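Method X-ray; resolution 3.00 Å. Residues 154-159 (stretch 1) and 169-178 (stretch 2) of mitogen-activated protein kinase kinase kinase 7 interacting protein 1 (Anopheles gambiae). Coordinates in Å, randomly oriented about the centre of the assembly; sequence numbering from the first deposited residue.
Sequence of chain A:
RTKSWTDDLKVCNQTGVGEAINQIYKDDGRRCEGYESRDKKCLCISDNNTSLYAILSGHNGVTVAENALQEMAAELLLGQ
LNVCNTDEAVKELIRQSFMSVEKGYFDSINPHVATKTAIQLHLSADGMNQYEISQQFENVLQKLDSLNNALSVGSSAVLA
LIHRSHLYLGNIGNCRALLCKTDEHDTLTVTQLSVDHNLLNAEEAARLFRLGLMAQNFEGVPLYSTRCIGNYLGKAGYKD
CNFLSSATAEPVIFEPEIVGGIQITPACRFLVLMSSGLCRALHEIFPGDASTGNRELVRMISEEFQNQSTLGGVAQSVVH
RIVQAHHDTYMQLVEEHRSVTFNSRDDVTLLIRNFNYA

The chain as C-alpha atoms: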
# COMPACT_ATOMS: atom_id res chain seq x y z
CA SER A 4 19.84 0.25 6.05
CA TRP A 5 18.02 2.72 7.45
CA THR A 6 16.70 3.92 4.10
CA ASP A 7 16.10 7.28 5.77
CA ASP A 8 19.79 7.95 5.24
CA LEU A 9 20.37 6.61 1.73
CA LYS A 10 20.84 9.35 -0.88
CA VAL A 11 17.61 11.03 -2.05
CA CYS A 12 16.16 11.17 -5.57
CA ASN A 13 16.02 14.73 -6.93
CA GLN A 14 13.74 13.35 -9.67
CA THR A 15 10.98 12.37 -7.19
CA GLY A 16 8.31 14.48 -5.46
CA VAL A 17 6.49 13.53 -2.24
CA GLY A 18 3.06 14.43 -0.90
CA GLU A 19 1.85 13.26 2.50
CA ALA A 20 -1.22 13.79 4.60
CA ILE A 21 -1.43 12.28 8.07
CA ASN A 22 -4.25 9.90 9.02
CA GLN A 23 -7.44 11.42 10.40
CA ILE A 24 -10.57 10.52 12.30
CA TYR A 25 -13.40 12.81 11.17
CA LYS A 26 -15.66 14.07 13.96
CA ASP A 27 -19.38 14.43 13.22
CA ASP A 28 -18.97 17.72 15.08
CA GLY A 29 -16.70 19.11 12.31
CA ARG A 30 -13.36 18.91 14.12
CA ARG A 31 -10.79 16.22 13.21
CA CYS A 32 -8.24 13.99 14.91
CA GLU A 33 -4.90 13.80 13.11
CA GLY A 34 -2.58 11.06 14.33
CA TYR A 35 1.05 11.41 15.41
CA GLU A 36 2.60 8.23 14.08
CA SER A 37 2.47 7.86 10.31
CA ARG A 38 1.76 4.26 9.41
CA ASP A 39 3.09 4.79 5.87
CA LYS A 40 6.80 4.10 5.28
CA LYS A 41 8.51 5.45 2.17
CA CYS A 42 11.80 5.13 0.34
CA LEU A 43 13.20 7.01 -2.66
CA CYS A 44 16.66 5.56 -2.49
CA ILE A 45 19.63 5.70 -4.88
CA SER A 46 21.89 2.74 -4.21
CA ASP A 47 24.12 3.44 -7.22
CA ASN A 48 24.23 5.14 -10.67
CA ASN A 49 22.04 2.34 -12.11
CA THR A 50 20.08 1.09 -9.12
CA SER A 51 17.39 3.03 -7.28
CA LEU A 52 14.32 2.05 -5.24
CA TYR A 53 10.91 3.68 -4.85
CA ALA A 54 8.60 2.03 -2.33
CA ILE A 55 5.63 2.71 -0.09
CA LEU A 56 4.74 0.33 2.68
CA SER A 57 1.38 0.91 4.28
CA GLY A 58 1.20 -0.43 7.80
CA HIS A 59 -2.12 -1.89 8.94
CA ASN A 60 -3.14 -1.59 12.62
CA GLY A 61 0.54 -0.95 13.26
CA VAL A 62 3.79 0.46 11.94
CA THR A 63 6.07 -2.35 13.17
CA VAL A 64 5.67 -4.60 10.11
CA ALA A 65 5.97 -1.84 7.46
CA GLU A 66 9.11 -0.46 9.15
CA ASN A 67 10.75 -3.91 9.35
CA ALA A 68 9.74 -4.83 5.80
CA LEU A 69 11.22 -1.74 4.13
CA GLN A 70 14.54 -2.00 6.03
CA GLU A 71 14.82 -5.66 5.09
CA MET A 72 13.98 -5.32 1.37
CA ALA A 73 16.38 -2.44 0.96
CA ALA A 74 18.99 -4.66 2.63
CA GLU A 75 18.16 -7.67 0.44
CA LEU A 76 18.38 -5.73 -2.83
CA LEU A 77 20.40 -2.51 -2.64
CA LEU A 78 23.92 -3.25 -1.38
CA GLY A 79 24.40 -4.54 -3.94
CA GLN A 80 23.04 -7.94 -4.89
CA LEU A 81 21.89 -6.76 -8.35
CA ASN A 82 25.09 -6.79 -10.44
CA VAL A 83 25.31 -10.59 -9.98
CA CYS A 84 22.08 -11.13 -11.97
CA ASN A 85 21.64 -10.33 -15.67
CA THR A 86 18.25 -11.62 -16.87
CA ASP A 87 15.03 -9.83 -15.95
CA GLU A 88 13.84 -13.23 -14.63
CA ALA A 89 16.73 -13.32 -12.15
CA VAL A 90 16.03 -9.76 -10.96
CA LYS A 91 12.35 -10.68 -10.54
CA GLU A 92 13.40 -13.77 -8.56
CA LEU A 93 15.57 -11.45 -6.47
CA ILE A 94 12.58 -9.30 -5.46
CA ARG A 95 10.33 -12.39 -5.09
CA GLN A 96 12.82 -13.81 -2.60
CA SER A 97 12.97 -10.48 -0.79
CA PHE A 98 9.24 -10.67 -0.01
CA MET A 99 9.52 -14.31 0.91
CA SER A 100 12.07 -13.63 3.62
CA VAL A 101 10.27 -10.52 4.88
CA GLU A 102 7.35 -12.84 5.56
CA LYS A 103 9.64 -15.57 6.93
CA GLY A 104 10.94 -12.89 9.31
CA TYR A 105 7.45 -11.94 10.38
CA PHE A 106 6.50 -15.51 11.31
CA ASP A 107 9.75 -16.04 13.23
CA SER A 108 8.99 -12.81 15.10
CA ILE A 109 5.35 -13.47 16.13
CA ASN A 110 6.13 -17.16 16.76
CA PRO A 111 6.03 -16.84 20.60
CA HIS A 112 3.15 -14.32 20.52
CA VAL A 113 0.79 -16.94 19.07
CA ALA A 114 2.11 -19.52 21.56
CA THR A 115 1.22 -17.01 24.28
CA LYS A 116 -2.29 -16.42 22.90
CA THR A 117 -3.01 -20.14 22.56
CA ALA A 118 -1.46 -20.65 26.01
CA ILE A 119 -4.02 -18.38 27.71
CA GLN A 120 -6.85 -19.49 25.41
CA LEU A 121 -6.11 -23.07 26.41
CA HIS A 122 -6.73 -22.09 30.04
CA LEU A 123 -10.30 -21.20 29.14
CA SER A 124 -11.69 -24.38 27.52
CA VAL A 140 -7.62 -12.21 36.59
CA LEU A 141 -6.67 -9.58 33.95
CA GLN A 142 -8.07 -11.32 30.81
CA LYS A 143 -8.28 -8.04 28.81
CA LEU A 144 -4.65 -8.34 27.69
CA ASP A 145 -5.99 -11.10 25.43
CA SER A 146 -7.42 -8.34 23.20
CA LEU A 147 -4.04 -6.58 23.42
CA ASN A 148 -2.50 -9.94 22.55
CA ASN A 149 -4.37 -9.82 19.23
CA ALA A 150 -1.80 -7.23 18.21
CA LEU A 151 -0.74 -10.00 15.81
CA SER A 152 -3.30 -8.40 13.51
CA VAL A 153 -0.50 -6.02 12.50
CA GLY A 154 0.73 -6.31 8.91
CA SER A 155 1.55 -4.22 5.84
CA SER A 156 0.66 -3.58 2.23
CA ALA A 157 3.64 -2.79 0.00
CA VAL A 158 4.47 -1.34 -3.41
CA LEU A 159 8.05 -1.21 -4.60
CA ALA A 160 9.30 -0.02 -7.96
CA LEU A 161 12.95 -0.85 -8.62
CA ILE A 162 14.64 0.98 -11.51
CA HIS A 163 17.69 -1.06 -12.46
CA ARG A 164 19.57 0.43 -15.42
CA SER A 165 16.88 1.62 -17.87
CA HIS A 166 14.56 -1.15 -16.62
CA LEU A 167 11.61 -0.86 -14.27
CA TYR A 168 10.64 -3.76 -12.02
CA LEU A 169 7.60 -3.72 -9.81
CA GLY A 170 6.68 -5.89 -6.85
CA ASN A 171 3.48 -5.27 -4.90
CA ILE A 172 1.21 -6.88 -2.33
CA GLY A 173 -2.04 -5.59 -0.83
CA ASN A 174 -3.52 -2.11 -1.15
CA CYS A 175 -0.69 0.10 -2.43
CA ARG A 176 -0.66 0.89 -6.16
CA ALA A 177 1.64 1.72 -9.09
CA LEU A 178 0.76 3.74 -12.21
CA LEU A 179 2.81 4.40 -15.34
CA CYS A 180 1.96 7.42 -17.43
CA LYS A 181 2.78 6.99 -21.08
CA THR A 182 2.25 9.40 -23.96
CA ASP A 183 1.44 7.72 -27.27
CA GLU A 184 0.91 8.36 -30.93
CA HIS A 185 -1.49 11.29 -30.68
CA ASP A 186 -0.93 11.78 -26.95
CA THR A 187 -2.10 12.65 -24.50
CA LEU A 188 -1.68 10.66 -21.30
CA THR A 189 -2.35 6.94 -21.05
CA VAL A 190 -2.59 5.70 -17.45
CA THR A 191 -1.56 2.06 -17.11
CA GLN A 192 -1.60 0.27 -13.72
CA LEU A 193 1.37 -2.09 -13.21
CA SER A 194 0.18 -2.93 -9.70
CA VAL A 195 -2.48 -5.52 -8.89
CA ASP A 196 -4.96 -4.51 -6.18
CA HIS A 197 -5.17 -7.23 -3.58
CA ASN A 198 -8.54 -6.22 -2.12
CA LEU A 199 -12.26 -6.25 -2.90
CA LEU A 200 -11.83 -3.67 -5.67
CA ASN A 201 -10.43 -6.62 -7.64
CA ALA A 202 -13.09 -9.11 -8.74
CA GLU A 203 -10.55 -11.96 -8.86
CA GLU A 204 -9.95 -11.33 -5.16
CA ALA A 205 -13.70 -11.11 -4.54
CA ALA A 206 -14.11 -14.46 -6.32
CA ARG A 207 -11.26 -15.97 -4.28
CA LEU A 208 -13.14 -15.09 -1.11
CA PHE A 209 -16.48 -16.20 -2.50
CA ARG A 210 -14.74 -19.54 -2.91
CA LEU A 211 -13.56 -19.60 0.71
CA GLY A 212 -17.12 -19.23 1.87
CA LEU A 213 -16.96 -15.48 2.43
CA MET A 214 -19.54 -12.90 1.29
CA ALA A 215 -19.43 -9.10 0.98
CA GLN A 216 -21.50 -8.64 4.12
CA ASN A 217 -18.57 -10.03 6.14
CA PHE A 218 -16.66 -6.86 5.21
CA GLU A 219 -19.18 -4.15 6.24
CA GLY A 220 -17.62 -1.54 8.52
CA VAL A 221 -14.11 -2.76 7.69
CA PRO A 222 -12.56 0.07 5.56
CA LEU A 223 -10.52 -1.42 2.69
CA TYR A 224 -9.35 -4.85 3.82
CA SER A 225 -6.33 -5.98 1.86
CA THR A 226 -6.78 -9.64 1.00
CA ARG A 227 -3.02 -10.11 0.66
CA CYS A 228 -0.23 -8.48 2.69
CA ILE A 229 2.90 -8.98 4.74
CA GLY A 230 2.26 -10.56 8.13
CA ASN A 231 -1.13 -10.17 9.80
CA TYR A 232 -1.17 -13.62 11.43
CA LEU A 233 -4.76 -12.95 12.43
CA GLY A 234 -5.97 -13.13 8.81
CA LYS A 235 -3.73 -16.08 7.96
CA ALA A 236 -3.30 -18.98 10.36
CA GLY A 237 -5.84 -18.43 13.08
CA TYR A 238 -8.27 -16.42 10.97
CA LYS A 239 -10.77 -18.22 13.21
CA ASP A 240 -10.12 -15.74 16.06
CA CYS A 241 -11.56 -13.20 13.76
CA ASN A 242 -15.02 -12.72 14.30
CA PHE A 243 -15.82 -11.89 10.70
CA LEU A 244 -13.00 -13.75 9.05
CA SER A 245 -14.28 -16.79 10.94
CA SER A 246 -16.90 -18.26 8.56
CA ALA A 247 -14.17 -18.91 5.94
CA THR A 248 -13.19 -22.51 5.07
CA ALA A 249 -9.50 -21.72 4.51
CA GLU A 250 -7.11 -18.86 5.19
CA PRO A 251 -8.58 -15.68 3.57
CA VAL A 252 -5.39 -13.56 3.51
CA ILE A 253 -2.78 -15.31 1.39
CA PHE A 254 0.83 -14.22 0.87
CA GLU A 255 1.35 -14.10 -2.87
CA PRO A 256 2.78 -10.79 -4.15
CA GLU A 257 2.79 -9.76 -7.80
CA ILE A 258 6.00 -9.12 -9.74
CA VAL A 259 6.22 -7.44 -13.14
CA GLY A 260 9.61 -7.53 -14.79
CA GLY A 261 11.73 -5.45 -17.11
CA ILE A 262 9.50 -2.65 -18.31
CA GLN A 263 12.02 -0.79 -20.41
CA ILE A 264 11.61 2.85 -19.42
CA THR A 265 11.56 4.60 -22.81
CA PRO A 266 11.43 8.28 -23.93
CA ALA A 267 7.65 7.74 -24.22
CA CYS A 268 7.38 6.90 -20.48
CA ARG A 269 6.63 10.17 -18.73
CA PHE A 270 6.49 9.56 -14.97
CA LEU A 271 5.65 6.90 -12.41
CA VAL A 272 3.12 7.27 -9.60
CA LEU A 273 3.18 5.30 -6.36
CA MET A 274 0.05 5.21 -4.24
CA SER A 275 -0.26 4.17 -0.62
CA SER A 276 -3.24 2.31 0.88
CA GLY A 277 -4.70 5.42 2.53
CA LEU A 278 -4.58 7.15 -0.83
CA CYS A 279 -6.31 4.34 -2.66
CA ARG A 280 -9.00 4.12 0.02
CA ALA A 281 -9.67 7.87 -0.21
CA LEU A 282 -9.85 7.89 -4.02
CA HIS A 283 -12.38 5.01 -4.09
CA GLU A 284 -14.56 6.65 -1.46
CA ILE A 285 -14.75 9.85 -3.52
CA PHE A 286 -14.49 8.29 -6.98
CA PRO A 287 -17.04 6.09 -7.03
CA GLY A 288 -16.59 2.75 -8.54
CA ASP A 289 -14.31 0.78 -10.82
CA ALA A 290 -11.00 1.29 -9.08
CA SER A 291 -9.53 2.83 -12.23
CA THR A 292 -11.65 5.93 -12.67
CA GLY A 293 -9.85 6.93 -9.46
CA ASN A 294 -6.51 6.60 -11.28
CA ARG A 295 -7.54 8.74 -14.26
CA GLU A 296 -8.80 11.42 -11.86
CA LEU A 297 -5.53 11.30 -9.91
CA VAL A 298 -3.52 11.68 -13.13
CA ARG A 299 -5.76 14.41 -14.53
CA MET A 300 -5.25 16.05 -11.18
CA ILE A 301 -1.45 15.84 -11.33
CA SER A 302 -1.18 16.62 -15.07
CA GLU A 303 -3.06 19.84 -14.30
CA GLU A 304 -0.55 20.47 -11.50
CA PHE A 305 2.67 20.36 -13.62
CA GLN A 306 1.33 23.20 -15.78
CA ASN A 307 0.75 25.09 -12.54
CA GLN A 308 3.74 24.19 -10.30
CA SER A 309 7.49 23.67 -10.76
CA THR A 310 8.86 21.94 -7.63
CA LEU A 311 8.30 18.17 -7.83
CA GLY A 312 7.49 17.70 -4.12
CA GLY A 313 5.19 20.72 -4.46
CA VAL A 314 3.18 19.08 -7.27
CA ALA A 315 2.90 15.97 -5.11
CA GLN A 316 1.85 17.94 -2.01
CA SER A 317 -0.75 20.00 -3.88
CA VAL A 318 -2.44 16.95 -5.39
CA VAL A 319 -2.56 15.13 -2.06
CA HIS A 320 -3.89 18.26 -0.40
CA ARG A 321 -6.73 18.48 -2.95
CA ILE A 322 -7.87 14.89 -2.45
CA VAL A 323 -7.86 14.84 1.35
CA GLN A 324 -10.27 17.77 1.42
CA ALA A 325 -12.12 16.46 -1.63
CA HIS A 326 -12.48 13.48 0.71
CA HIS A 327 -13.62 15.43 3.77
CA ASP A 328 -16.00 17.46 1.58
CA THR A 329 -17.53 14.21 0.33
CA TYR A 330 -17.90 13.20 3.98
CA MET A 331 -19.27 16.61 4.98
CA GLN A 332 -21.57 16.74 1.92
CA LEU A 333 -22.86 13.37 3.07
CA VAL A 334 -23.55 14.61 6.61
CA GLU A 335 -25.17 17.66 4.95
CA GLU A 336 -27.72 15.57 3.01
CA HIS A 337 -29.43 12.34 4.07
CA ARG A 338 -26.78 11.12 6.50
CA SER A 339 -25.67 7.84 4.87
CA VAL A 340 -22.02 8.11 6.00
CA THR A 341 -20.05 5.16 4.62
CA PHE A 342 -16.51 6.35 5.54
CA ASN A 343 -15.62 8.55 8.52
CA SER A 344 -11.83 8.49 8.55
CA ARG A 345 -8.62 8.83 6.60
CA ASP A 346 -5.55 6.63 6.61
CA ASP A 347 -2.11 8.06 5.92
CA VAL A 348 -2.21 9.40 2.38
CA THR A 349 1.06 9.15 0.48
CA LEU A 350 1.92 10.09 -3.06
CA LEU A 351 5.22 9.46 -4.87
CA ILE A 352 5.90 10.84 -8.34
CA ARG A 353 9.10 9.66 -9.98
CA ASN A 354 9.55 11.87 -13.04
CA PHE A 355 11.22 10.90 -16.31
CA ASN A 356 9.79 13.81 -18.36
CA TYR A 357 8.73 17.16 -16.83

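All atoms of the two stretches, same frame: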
# COMPACT_ATOMS: atom_id res chain seq x y z
N GLY A 154 0.06 -5.93 10.15
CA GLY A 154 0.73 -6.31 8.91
C GLY A 154 0.94 -5.10 8.03
O GLY A 154 0.79 -3.97 8.48
N SER A 155 1.29 -5.33 6.76
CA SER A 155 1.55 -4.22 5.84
C SER A 155 1.34 -4.52 4.36
O SER A 155 1.79 -5.54 3.85
CB SER A 155 2.96 -3.68 6.03
OG SER A 155 3.18 -2.55 5.22
N SER A 156 0.65 -3.60 3.68
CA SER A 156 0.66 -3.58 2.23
C SER A 156 1.99 -3.01 1.79
O SER A 156 2.66 -2.35 2.59
CB SER A 156 -0.48 -2.71 1.70
OG SER A 156 -1.69 -3.43 1.65
N ALA A 157 2.35 -3.23 0.54
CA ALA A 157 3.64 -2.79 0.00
C ALA A 157 3.58 -2.54 -1.50
O ALA A 157 2.94 -3.30 -2.22
CB ALA A 157 4.70 -3.83 0.30
N VAL A 158 4.24 -1.49 -1.97
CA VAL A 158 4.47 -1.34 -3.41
C VAL A 158 5.89 -0.86 -3.64
O VAL A 158 6.26 0.22 -3.18
CB VAL A 158 3.50 -0.34 -4.07
CG1 VAL A 158 3.62 1.04 -3.43
CG2 VAL A 158 3.73 -0.27 -5.57
N LEU A 159 6.69 -1.65 -4.34
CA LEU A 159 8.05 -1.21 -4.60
C LEU A 159 8.51 -1.32 -6.04
O LEU A 159 8.63 -2.40 -6.59
CB LEU A 159 9.07 -1.81 -3.60
CG LEU A 159 9.25 -3.28 -3.24
CD1 LEU A 159 9.88 -4.06 -4.39
CD2 LEU A 159 10.14 -3.40 -2.01
N LEU A 169 8.63 -4.12 -10.74
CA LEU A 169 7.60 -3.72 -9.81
C LEU A 169 7.07 -4.91 -9.02
O LEU A 169 6.57 -5.87 -9.59
CB LEU A 169 6.48 -3.01 -10.56
CG LEU A 169 5.40 -2.19 -9.83
CD1 LEU A 169 4.31 -3.10 -9.23
CD2 LEU A 169 5.98 -1.27 -8.76
N GLY A 170 7.19 -4.84 -7.71
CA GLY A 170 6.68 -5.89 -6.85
C GLY A 170 5.71 -5.26 -5.88
O GLY A 170 6.07 -4.31 -5.19
N ASN A 171 4.48 -5.78 -5.84
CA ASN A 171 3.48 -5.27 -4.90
C ASN A 171 2.68 -6.37 -4.23
O ASN A 171 2.54 -7.47 -4.77
CB ASN A 171 2.55 -4.25 -5.59
CG ASN A 171 1.22 -4.85 -6.05
OD1 ASN A 171 0.27 -4.98 -5.26
ND2 ASN A 171 1.13 -5.20 -7.34
N ILE A 172 2.17 -6.05 -3.04
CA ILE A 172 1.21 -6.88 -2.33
C ILE A 172 0.24 -5.98 -1.57
O ILE A 172 0.64 -4.96 -1.00
CB ILE A 172 1.89 -7.88 -1.37
CG1 ILE A 172 0.88 -8.89 -0.83
CG2 ILE A 172 2.59 -7.16 -0.24
CD1 ILE A 172 1.50 -10.19 -0.35
N GLY A 173 -1.04 -6.33 -1.59
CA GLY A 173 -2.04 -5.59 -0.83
C GLY A 173 -2.56 -4.34 -1.52
O GLY A 173 -2.75 -4.32 -2.74
N ASN A 174 -2.77 -3.29 -0.72
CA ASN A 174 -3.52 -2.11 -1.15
C ASN A 174 -2.78 -1.08 -1.98
O ASN A 174 -3.37 -0.49 -2.89
CB ASN A 174 -4.16 -1.43 0.06
CG ASN A 174 -5.33 -2.22 0.63
OD1 ASN A 174 -5.75 -3.24 0.07
ND2 ASN A 174 -5.87 -1.75 1.75
N CYS A 175 -1.51 -0.86 -1.69
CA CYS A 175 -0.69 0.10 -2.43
C CYS A 175 -0.74 -0.11 -3.95
O CYS A 175 -0.99 -1.23 -4.42
CB CYS A 175 0.76 0.06 -1.95
SG CYS A 175 1.00 0.23 -0.17
N ARG A 176 -0.48 0.95 -4.71
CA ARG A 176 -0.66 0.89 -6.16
C ARG A 176 0.41 1.63 -6.96
O ARG A 176 0.95 2.64 -6.50
CB ARG A 176 -2.05 1.41 -6.53
CG ARG A 176 -2.55 1.01 -7.91
CD ARG A 176 -3.92 1.61 -8.17
NE ARG A 176 -4.92 1.19 -7.18
CZ ARG A 176 -6.07 1.83 -6.97
NH1 ARG A 176 -6.36 2.91 -7.68
NH2 ARG A 176 -6.93 1.40 -6.05
N ALA A 177 0.67 1.14 -8.17
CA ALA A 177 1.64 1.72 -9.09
C ALA A 177 1.05 2.03 -10.47
O ALA A 177 0.45 1.17 -11.13
CB ALA A 177 2.82 0.78 -9.23
N LEU A 178 1.23 3.28 -10.91
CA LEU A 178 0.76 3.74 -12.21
C LEU A 178 1.90 4.24 -13.08
O LEU A 178 2.78 4.98 -12.61
CB LEU A 178 -0.26 4.87 -12.04
CG LEU A 178 -1.50 4.65 -11.17
CD1 LEU A 178 -2.45 5.82 -11.27
CD2 LEU A 178 -2.22 3.34 -11.51

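Stretch 1 is a strand that runs antiparallel to strand 169-172, and the two stretches bury 508 Å² between them. G154 makes no contact with stretch 2. S155 points sideways, and its OG bonds within its own strand to S156 O at 2.7 Å. S156 points toward stretch 2, where the partner strand gives way to a loop. N174 N donates to S156 OG at 2.6 Å, nearly in line, so the serine hydroxyl ties down the loop. G173 suits this spot: its phi is positive, and a CB there would clash with S156 OG.

A157 forms a hydrogen-bonded pair with I172. A157 N donates to I172 O at 2.9 Å, and I172 N returns the bond to A157 O at 3.0 Å. Their side chains share a face, with A157 CB 4.0 Å from I172 CG2.

V158 pairs with N171 without backbone hydrogen bonds and lies on the other face. Of all the residues here it has the most surface covered by the other stretch, 91 Å². Its CG1 packs 3.4 Å from C175 CB. Its CG2 lies 3.9 Å from A177 CB and 4.0 Å from L169 CD2. Its two methyls reach different neighbours, which suits a buried, branched apolar side chain.

L159 and G170 form the next hydrogen-bonded pair. L159 N donates to G170 O at 2.9 Å, and G170 N donates to L159 O at 3.0 Å.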